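Long-range contacts in isoflavone reductase (Medicago sativa, PDB 2GAS), which reduces achiral isoflavones to chiral isoflavanones with NADPH, a late step in making the pterocarpan phytoalexin (-)-medicarpin in alfalfa: residues Thr1-Pro10 with Ser22-Val33; Ile64-Ile74 with Asp91-Ala102. One frame throughout, in Å; residues are numbered along the deposited sequence.

Contact 1 of 2, residues Thr1-Pro10 with Ser22-Val33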
loop_
_atom_site.group_PDB
_atom_site.type_symbol
_atom_site.label_atom_id
_atom_site.label_comp_id
_atom_site.label_asym_id
_atom_site.label_seq_id
_atom_site.Cartn_x
_atom_site.Cartn_y
_atom_site.Cartn_z
ATOM N N THR A 1 19.383 2.732 12.848
ATOM C CA THR A 1 18.212 2.976 13.742
ATOM C C THR A 1 18.220 4.389 14.320
ATOM O O THR A 1 17.405 4.717 15.182
ATOM C CB THR A 1 18.184 1.971 14.913
ATOM O OG1 THR A 1 19.406 2.063 15.655
ATOM C CG2 THR A 1 18.016 0.553 14.393
ATOM N N GLU A 2 19.143 5.220 13.846
ATOM C CA GLU A 2 19.246 6.599 14.316
ATOM C C GLU A 2 18.136 7.464 13.718
ATOM O O GLU A 2 17.780 8.505 14.272
ATOM C CB GLU A 2 20.612 7.193 13.939
ATOM C CG GLU A 2 21.788 6.673 14.759
ATOM C CD GLU A 2 23.113 7.317 14.364
ATOM O OE1 GLU A 2 23.161 8.559 14.233
ATOM O OE2 GLU A 2 24.111 6.583 14.195
ATOM N N ASN A 3 17.588 7.027 12.588
ATOM C CA ASN A 3 16.535 7.783 11.918
ATOM C C ASN A 3 15.239 7.861 12.715
ATOM O O ASN A 3 14.675 6.838 13.108
ATOM C CB ASN A 3 16.219 7.176 10.545
ATOM C CG ASN A 3 17.395 7.228 9.597
ATOM O OD1 ASN A 3 17.897 8.303 9.269
ATOM N ND2 ASN A 3 17.840 6.061 9.144
ATOM N N LYS A 4 14.775 9.085 12.949
ATOM C CA LYS A 4 13.523 9.312 13.656
ATOM C C LYS A 4 12.456 9.290 12.569
ATOM O O LYS A 4 12.507 10.084 11.633
ATOM C CB LYS A 4 13.552 10.669 14.362
ATOM C CG LYS A 4 14.553 10.718 15.517
ATOM C CD LYS A 4 14.621 12.099 16.156
ATOM C CE LYS A 4 15.178 13.132 15.191
ATOM N NZ LYS A 4 15.343 14.468 15.837
ATOM N N ILE A 5 11.502 8.371 12.698
ATOM C CA ILE A 5 10.449 8.195 11.702
ATOM C C ILE A 5 9.063 8.647 12.168
ATOM O O ILE A 5 8.559 8.190 13.198
ATOM C CB ILE A 5 10.373 6.701 11.278
ATOM C CG1 ILE A 5 11.739 6.243 10.759
ATOM C CG2 ILE A 5 9.298 6.500 10.195
ATOM C CD1 ILE A 5 11.811 4.771 10.402
ATOM N N LEU A 6 8.452 9.541 11.391
ATOM C CA LEU A 6 7.121 10.062 11.686
ATOM C C LEU A 6 6.111 9.442 10.728
ATOM O O LEU A 6 6.288 9.498 9.508
ATOM C CB LEU A 6 7.092 11.584 11.514
ATOM C CG LEU A 6 5.712 12.243 11.618
ATOM C CD1 LEU A 6 5.128 12.019 13.009
ATOM C CD2 LEU A 6 5.840 13.734 11.324
ATOM N N ILE A 7 5.055 8.867 11.286
ATOM C CA ILE A 7 4.013 8.243 10.483
ATOM C C ILE A 7 2.728 9.056 10.509
ATOM O O ILE A 7 2.149 9.287 11.574
ATOM C CB ILE A 7 3.679 6.816 10.991
ATOM C CG1 ILE A 7 4.917 5.921 10.897
ATOM C CG2 ILE A 7 2.506 6.236 10.200
ATOM C CD1 ILE A 7 5.544 5.900 9.531
ATOM N N LEU A 8 2.295 9.502 9.332
ATOM C CA LEU A 8 1.043 10.242 9.200
ATOM C C LEU A 8 0.007 9.160 8.878
ATOM O O LEU A 8 0.311 8.210 8.147
ATOM C CB LEU A 8 1.154 11.258 8.061
ATOM C CG LEU A 8 2.406 12.144 8.105
ATOM C CD1 LEU A 8 2.414 13.074 6.900
ATOM C CD2 LEU A 8 2.445 12.944 9.390
ATOM N N GLY A 9 -1.199 9.294 9.432
ATOM C CA GLY A 9 -2.241 8.292 9.246
ATOM C C GLY A 9 -1.833 7.028 9.995
ATOM O O GLY A 9 -2.073 5.918 9.527
ATOM N N PRO A 10 -1.247 7.169 11.195
ATOM C CA PRO A 10 -0.793 6.029 11.996
ATOM C C PRO A 10 -1.824 4.992 12.440
ATOM O O PRO A 10 -1.464 3.837 12.688
ATOM C CB PRO A 10 -0.099 6.706 13.179
ATOM C CG PRO A 10 -0.937 7.917 13.388
ATOM C CD PRO A 10 -1.139 8.419 11.971
ATOM N N SER A 22 8.308 -0.011 12.635
ATOM C CA SER A 22 9.299 0.982 13.021
ATOM C C SER A 22 9.768 0.669 14.441
ATOM O O SER A 22 10.966 0.698 14.727
ATOM C CB SER A 22 8.700 2.387 12.942
ATOM O OG SER A 22 9.680 3.376 13.217
ATOM N N ILE A 23 8.821 0.353 15.319
ATOM C CA ILE A 23 9.154 0.009 16.700
ATOM C C ILE A 23 9.994 -1.265 16.733
ATOM O O ILE A 23 10.987 -1.343 17.454
ATOM C CB ILE A 23 7.882 -0.225 17.552
ATOM C CG1 ILE A 23 7.190 1.108 17.852
ATOM C CG2 ILE A 23 8.237 -0.959 18.844
ATOM C CD1 ILE A 23 8.029 2.092 18.644
ATOM N N LYS A 24 9.586 -2.258 15.951
ATOM C CA LYS A 24 10.286 -3.539 15.889
ATOM C C LYS A 24 11.743 -3.371 15.459
ATOM O O LYS A 24 12.647 -3.995 16.030
ATOM C CB LYS A 24 9.554 -4.472 14.915
ATOM C CG LYS A 24 10.140 -5.870 14.790
ATOM C CD LYS A 24 9.963 -6.660 16.070
ATOM C CE LYS A 24 10.483 -8.080 15.907
ATOM N NZ LYS A 24 9.767 -8.799 14.811
ATOM N N ALA A 25 11.971 -2.527 14.455
ATOM C CA ALA A 25 13.308 -2.269 13.938
ATOM C C ALA A 25 14.168 -1.500 14.937
ATOM O O ALA A 25 15.395 -1.507 14.841
ATOM C CB ALA A 25 13.217 -1.493 12.633
ATOM N N GLY A 26 13.515 -0.828 15.879
ATOM C CA GLY A 26 14.232 -0.073 16.893
ATOM C C GLY A 26 14.356 1.415 16.620
ATOM O O GLY A 26 15.064 2.123 17.335
ATOM N N ASN A 27 13.674 1.904 15.588
ATOM C CA ASN A 27 13.736 3.326 15.267
ATOM C C ASN A 27 12.933 4.173 16.232
ATOM O O ASN A 27 11.905 3.732 16.747
ATOM C CB ASN A 27 13.145 3.622 13.885
ATOM C CG ASN A 27 13.974 3.080 12.762
ATOM O OD1 ASN A 27 13.954 1.883 12.489
ATOM N ND2 ASN A 27 14.708 3.959 12.093
ATOM N N PRO A 28 13.407 5.400 16.511
ATOM C CA PRO A 28 12.626 6.251 17.411
ATOM C C PRO A 28 11.390 6.466 16.535
ATOM O O PRO A 28 11.513 6.906 15.387
ATOM C CB PRO A 28 13.478 7.510 17.516
ATOM C CG PRO A 28 14.870 6.973 17.411
ATOM C CD PRO A 28 14.752 5.962 16.283
ATOM N N THR A 29 10.214 6.147 17.059
ATOM C CA THR A 29 8.989 6.237 16.276
ATOM C C THR A 29 8.014 7.296 16.762
ATOM O O THR A 29 7.716 7.373 17.951
ATOM C CB THR A 29 8.316 4.849 16.257
ATOM O OG1 THR A 29 9.285 3.874 15.850
ATOM C CG2 THR A 29 7.152 4.818 15.289
ATOM N N TYR A 30 7.526 8.105 15.823
ATOM C CA TYR A 30 6.593 9.189 16.112
ATOM C C TYR A 30 5.318 9.029 15.290
ATOM O O TYR A 30 5.366 8.562 14.154
ATOM C CB TYR A 30 7.237 10.538 15.765
ATOM C CG TYR A 30 8.518 10.847 16.509
ATOM C CD1 TYR A 30 9.684 10.116 16.278
ATOM C CD2 TYR A 30 8.561 11.875 17.448
ATOM C CE1 TYR A 30 10.864 10.403 16.969
ATOM C CE2 TYR A 30 9.732 12.168 18.143
ATOM C CZ TYR A 30 10.876 11.430 17.902
ATOM O OH TYR A 30 12.026 11.712 18.606
ATOM N N ALA A 31 4.183 9.409 15.866
ATOM C CA ALA A 31 2.906 9.321 15.161
ATOM C C ALA A 31 2.173 10.653 15.284
ATOM O O ALA A 31 2.048 11.194 16.381
ATOM C CB ALA A 31 2.052 8.196 15.744
ATOM N N LEU A 32 1.707 11.189 14.159
ATOM C CA LEU A 32 0.976 12.454 14.181
ATOM C C LEU A 32 -0.481 12.159 14.493
ATOM O O LEU A 32 -1.152 11.428 13.757
ATOM C CB LEU A 32 1.068 13.162 12.830
ATOM C CG LEU A 32 0.545 14.604 12.813
ATOM C CD1 LEU A 32 1.525 15.516 13.552
ATOM C CD2 LEU A 32 0.385 15.065 11.376
ATOM N N VAL A 33 -0.964 12.718 15.596
ATOM C CA VAL A 33 -2.340 12.504 16.013
ATOM C C VAL A 33 -2.968 13.788 16.530
ATOM O O VAL A 33 -2.296 14.620 17.142
ATOM C CB VAL A 33 -2.427 11.440 17.131
ATOM C CG1 VAL A 33 -2.049 10.069 16.584
ATOM C CG2 VAL A 33 -1.508 11.819 18.274
HETATM O O HOH W 1 -1.744 11.697 10.919
#

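Contact 2 of 2, residues Ile64-Ile74 with Asp91-Ala102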
loop_
_atom_site.group_PDB
_atom_site.type_symbol
_atom_site.label_atom_id
_atom_site.label_comp_id
_atom_site.label_asym_id
_atom_site.label_seq_id
_atom_site.Cartn_x
_atom_site.Cartn_y
_atom_site.Cartn_z
ATOM N N ILE A 64 -2.828 17.477 9.432
ATOM C CA ILE A 64 -2.349 17.744 8.081
ATOM C C ILE A 64 -2.875 19.084 7.574
ATOM O O ILE A 64 -2.245 19.730 6.735
ATOM C CB ILE A 64 -2.804 16.636 7.100
ATOM C CG1 ILE A 64 -2.391 15.263 7.634
ATOM C CG2 ILE A 64 -2.214 16.883 5.718
ATOM C CD1 ILE A 64 -0.904 15.097 7.853
ATOM N N ASN A 65 -4.028 19.500 8.088
ATOM C CA ASN A 65 -4.634 20.759 7.672
ATOM C C ASN A 65 -4.250 21.951 8.547
ATOM O O ASN A 65 -4.792 23.044 8.392
ATOM C CB ASN A 65 -6.158 20.615 7.621
ATOM C CG ASN A 65 -6.613 19.618 6.572
ATOM O OD1 ASN A 65 -6.370 18.414 6.691
ATOM N ND2 ASN A 65 -7.269 20.115 5.530
ATOM N N ASP A 66 -3.321 21.735 9.471
ATOM C CA ASP A 66 -2.848 22.804 10.342
ATOM C C ASP A 66 -1.345 22.934 10.109
ATOM O O ASP A 66 -0.537 22.313 10.800
ATOM C CB ASP A 66 -3.142 22.478 11.808
ATOM C CG ASP A 66 -2.848 23.644 12.734
ATOM O OD1 ASP A 66 -3.197 23.558 13.930
ATOM O OD2 ASP A 66 -2.267 24.647 12.269
ATOM N N HIS A 67 -0.991 23.752 9.121
ATOM C CA HIS A 67 0.397 23.968 8.726
ATOM C C HIS A 67 1.396 24.146 9.864
ATOM O O HIS A 67 2.454 23.515 9.862
ATOM C CB HIS A 67 0.481 25.161 7.768
ATOM C CG HIS A 67 1.845 25.378 7.193
ATOM N ND1 HIS A 67 2.711 26.338 7.671
ATOM C CD2 HIS A 67 2.501 24.744 6.193
ATOM C CE1 HIS A 67 3.842 26.284 6.990
ATOM N NE2 HIS A 67 3.741 25.324 6.088
ATOM N N GLU A 68 1.067 24.997 10.832
ATOM C CA GLU A 68 1.963 25.243 11.961
ATOM C C GLU A 68 2.313 23.974 12.720
ATOM O O GLU A 68 3.479 23.732 13.029
ATOM C CB GLU A 68 1.345 26.246 12.936
ATOM C CG GLU A 68 1.207 27.651 12.387
ATOM C CD GLU A 68 0.686 28.629 13.424
ATOM O OE1 GLU A 68 -0.405 28.381 13.982
ATOM O OE2 GLU A 68 1.366 29.645 13.682
ATOM N N THR A 69 1.300 23.171 13.027
ATOM C CA THR A 69 1.519 21.930 13.757
ATOM C C THR A 69 2.317 20.952 12.903
ATOM O O THR A 69 3.151 20.213 13.417
ATOM C CB THR A 69 0.187 21.269 14.154
ATOM O OG1 THR A 69 -0.516 20.863 12.975
ATOM C CG2 THR A 69 -0.676 22.245 14.940
ATOM N N LEU A 70 2.053 20.955 11.599
ATOM C CA LEU A 70 2.751 20.070 10.669
ATOM C C LEU A 70 4.248 20.355 10.651
ATOM O O LEU A 70 5.063 19.448 10.824
ATOM C CB LEU A 70 2.195 20.240 9.256
ATOM C CG LEU A 70 1.416 19.077 8.646
ATOM C CD1 LEU A 70 1.092 19.413 7.200
ATOM C CD2 LEU A 70 2.239 17.793 8.718
ATOM N N VAL A 71 4.607 21.617 10.432
ATOM C CA VAL A 71 6.009 22.009 10.399
ATOM C C VAL A 71 6.689 21.689 11.726
ATOM O O VAL A 71 7.798 21.163 11.748
ATOM C CB VAL A 71 6.168 23.521 10.111
ATOM C CG1 VAL A 71 7.630 23.918 10.208
ATOM C CG2 VAL A 71 5.615 23.852 8.732
ATOM N N LYS A 72 6.016 21.995 12.832
ATOM C CA LYS A 72 6.571 21.741 14.159
ATOM C C LYS A 72 6.865 20.265 14.398
ATOM O O LYS A 72 7.875 19.916 15.007
ATOM C CB LYS A 72 5.614 22.250 15.243
ATOM C CG LYS A 72 6.120 22.022 16.662
ATOM C CD LYS A 72 5.119 22.508 17.701
ATOM C CE LYS A 72 5.632 22.265 19.117
ATOM N NZ LYS A 72 5.858 20.815 19.406
ATOM N N ALA A 73 5.976 19.402 13.915
ATOM C CA ALA A 73 6.144 17.965 14.081
ATOM C C ALA A 73 7.280 17.452 13.205
ATOM O O ALA A 73 8.147 16.710 13.664
ATOM C CB ALA A 73 4.847 17.244 13.722
ATOM N N ILE A 74 7.268 17.861 11.941
ATOM C CA ILE A 74 8.280 17.431 10.983
ATOM C C ILE A 74 9.700 17.845 11.371
ATOM O O ILE A 74 10.658 17.119 11.100
ATOM C CB ILE A 74 7.935 17.957 9.570
ATOM C CG1 ILE A 74 6.636 17.302 9.088
ATOM C CG2 ILE A 74 9.069 17.666 8.605
ATOM C CD1 ILE A 74 6.127 17.824 7.756
ATOM N N ASP A 91 -4.012 16.300 -0.543
ATOM C CA ASP A 91 -3.552 17.042 0.625
ATOM C C ASP A 91 -2.047 16.912 0.861
ATOM O O ASP A 91 -1.478 17.604 1.706
ATOM C CB ASP A 91 -4.321 16.621 1.881
ATOM C CG ASP A 91 -5.665 17.324 2.007
ATOM O OD1 ASP A 91 -5.847 18.383 1.364
ATOM O OD2 ASP A 91 -6.534 16.833 2.754
ATOM N N GLN A 92 -1.389 16.036 0.112
ATOM C CA GLN A 92 0.049 15.891 0.280
ATOM C C GLN A 92 0.759 17.155 -0.192
ATOM O O GLN A 92 1.946 17.334 0.056
ATOM C CB GLN A 92 0.563 14.668 -0.479
ATOM C CG GLN A 92 0.083 13.368 0.144
ATOM C CD GLN A 92 0.518 12.151 -0.632
ATOM O OE1 GLN A 92 1.509 11.504 -0.291
ATOM N NE2 GLN A 92 -0.217 11.834 -1.689
ATOM N N VAL A 93 0.024 18.029 -0.880
ATOM C CA VAL A 93 0.591 19.297 -1.335
ATOM C C VAL A 93 0.905 20.096 -0.079
ATOM O O VAL A 93 1.932 20.767 0.012
ATOM C CB VAL A 93 -0.415 20.094 -2.188
ATOM C CG1 VAL A 93 0.121 21.493 -2.460
ATOM C CG2 VAL A 93 -0.671 19.365 -3.494
ATOM N N LYS A 94 0.004 20.012 0.892
ATOM C CA LYS A 94 0.173 20.714 2.156
ATOM C C LYS A 94 1.332 20.099 2.932
ATOM O O LYS A 94 2.107 20.808 3.573
ATOM C CB LYS A 94 -1.122 20.634 2.969
ATOM C CG LYS A 94 -2.315 21.240 2.244
ATOM C CD LYS A 94 -3.639 20.803 2.854
ATOM C CE LYS A 94 -4.811 21.434 2.109
ATOM N NZ LYS A 94 -6.130 20.958 2.606
ATOM N N ILE A 95 1.458 18.778 2.871
ATOM C CA ILE A 95 2.545 18.103 3.568
ATOM C C ILE A 95 3.901 18.498 2.983
ATOM O O ILE A 95 4.858 18.733 3.722
ATOM C CB ILE A 95 2.396 16.568 3.485
ATOM C CG1 ILE A 95 1.107 16.129 4.187
ATOM C CG2 ILE A 95 3.608 15.901 4.117
ATOM C CD1 ILE A 95 1.093 16.409 5.666
ATOM N N ILE A 96 3.978 18.566 1.658
ATOM C CA ILE A 96 5.213 18.937 0.977
ATOM C C ILE A 96 5.596 20.377 1.328
ATOM O O ILE A 96 6.774 20.686 1.517
ATOM C CB ILE A 96 5.066 18.780 -0.560
ATOM C CG1 ILE A 96 4.921 17.298 -0.914
ATOM C CG2 ILE A 96 6.281 19.361 -1.274
ATOM C CD1 ILE A 96 6.113 16.465 -0.503
ATOM N N LYS A 97 4.599 21.249 1.417
ATOM C CA LYS A 97 4.857 22.643 1.769
ATOM C C LYS A 97 5.496 22.685 3.153
ATOM O O LYS A 97 6.477 23.400 3.372
ATOM C CB LYS A 97 3.556 23.450 1.773
ATOM C CG LYS A 97 3.744 24.925 2.114
ATOM C CD LYS A 97 2.411 25.661 2.116
ATOM C CE LYS A 97 2.595 27.147 2.408
ATOM N NZ LYS A 97 3.244 27.400 3.723
ATOM N N ALA A 98 4.949 21.907 4.085
ATOM C CA ALA A 98 5.483 21.868 5.441
ATOM C C ALA A 98 6.890 21.271 5.469
ATOM O O ALA A 98 7.748 21.728 6.220
ATOM C CB ALA A 98 4.547 21.070 6.361
ATOM N N ILE A 99 7.123 20.244 4.653
ATOM C CA ILE A 99 8.436 19.602 4.575
ATOM C C ILE A 99 9.490 20.602 4.096
ATOM O O ILE A 99 10.586 20.690 4.654
ATOM C CB ILE A 99 8.406 18.401 3.592
ATOM C CG1 ILE A 99 7.586 17.264 4.195
ATOM C CG2 ILE A 99 9.823 17.942 3.261
ATOM C CD1 ILE A 99 8.167 16.695 5.456
ATOM N N LYS A 100 9.146 21.358 3.058
ATOM C CA LYS A 100 10.057 22.353 2.502
ATOM C C LYS A 100 10.425 23.412 3.536
ATOM O O LYS A 100 11.580 23.828 3.623
ATOM C CB LYS A 100 9.423 23.025 1.282
ATOM C CG LYS A 100 9.172 22.087 0.106
ATOM C CD LYS A 100 10.474 21.587 -0.512
ATOM C CE LYS A 100 11.254 22.729 -1.151
ATOM N NZ LYS A 100 12.535 22.268 -1.749
ATOM N N GLU A 101 9.444 23.849 4.318
ATOM C CA GLU A 101 9.703 24.858 5.337
ATOM C C GLU A 101 10.583 24.298 6.451
ATOM O O GLU A 101 11.484 24.976 6.930
ATOM C CB GLU A 101 8.395 25.381 5.932
ATOM C CG GLU A 101 8.605 26.565 6.867
ATOM C CD GLU A 101 7.308 27.128 7.409
ATOM O OE1 GLU A 101 6.382 27.358 6.605
ATOM O OE2 GLU A 101 7.220 27.352 8.634
ATOM N N ALA A 102 10.318 23.061 6.864
ATOM C CA ALA A 102 11.105 22.425 7.918
ATOM C C ALA A 102 12.563 22.325 7.473
ATOM O O ALA A 102 13.485 22.655 8.228
ATOM C CB ALA A 102 10.544 21.036 8.225
#

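Contact 1 of 2, residues Thr1-Pro10 with Ser22-Val33
The ring of Y30 has the carbonyl oxygen of I5 at its edge, close to the ring plane, while the aliphatic chain of K4 comes in obliquely, its CD 3.6 Å from Y30 OH. The other flat group is the amide of N27: its ND2 donates to N3 O over 3.1 Å, almost straight at 173° and with the acceptor within 3° of the amide plane, so the bond fixes how the amide is turned. CG of N27 lies beside its backbone N (chi1 -69°), which carries the amide past CD1 of I5, 3.5 Å from ND2; N203 gives the same nitrogen a second partner. Beyond this side-chain bond the backbones pair as parallel strands: I5 N reaches P28 O, Y30 N reaches I5 O at 2.8 Å, I7 N reaches Y30 O, and L32 N reaches I7 O. I5 and I7 share one face with T29 and A31, whereas L6 and Y30 project from the other. On the I5 side, S22 OG donates to T29 OG1, which donates to N27 O, joining the helix end to the start of the strand. At the far end the pairing gives way to a water that accepts from G9 N and donates to L32 O, while CB of P10 rests 3.7 Å from CB of A31. G9 and P10 belong to the inferred NADP(+)-binding loop, which here follows the first strand as in other Rossmann folds. Strands 5-8 and 29-33, with helix 15-25 connecting them in the sequence, form a beta-alpha-beta unit; I7 and P10 touch that helix, strand 79-82 flanks 5-8, and strand 58-61 flanks 29-33.

Contact 2 of 2, residues Ile64-Ile74 with Asp91-Ala102
I64, just before helix 67-74, and L70 meet I95 on the tightly packed inner side, where CD1 of I95 lies 3.2 Å from CD1 of I64 and 3.4 Å from CD1 of L70. The I64 distance is shorter than usual van der Waals contact, as is the 3.3 Å between CD1 of I74 and CD1 of I99, whose side chains cross at about a right angle. Two knobs-into-holes interlock the helices: I74 enters the hole formed by I95, A98, I99 and A102, and A98 sits among H67, L70, V71 and I74. The methyl of A98 is small enough for the backbones to come close, V71 and A98 having their CA atoms 5.0 Å apart. The segment axes approach to 8.6 Å and cross at -52°.

Toward solvent the character changes to long, polar chains. K97 NZ lies over one face of the H67 ring and CG2 of V71 near the rim of the other, with the E101 carboxylate near the ring edge, an approach too close in the model to be relied on in detail. CG of H67 is anti to its backbone N (chi1 -174°), which brings the ring across to helix 92-102. K94 runs out extended to a salt bridge with D91 of its own segment, NZ to OD1 2.9 Å, meeting the carboxylate from above its plane, near N65. Inward, I74 and I99 both touch V80 of strand 79-82 and I95 touches F108 of strand 107-109, while I96, turned from this interface, packs on helix 126-143.

Overall arrangement
From the N terminus the chain runs through strand 5-8 and helix 15-25, then returns alongside its start in strand 29-33, where contact 1 closes a beta-alpha-beta unit. It continues through helix 42-54 and strand 58-61 before contact 2 opens; passing through strand 79-82, it comes back as helix 92-102 against helix 67-74. The contacts are therefore in series, neither nested nor crossed. In space they meet, with centres about 17 Å apart: L32 packs on I64 and A73, and L8 on I64 and I95. Contact 1 joins the central strand 5-8 of the parallel sheet to its neighbour 29-33, and contact 2 joins helices packed against that sheet.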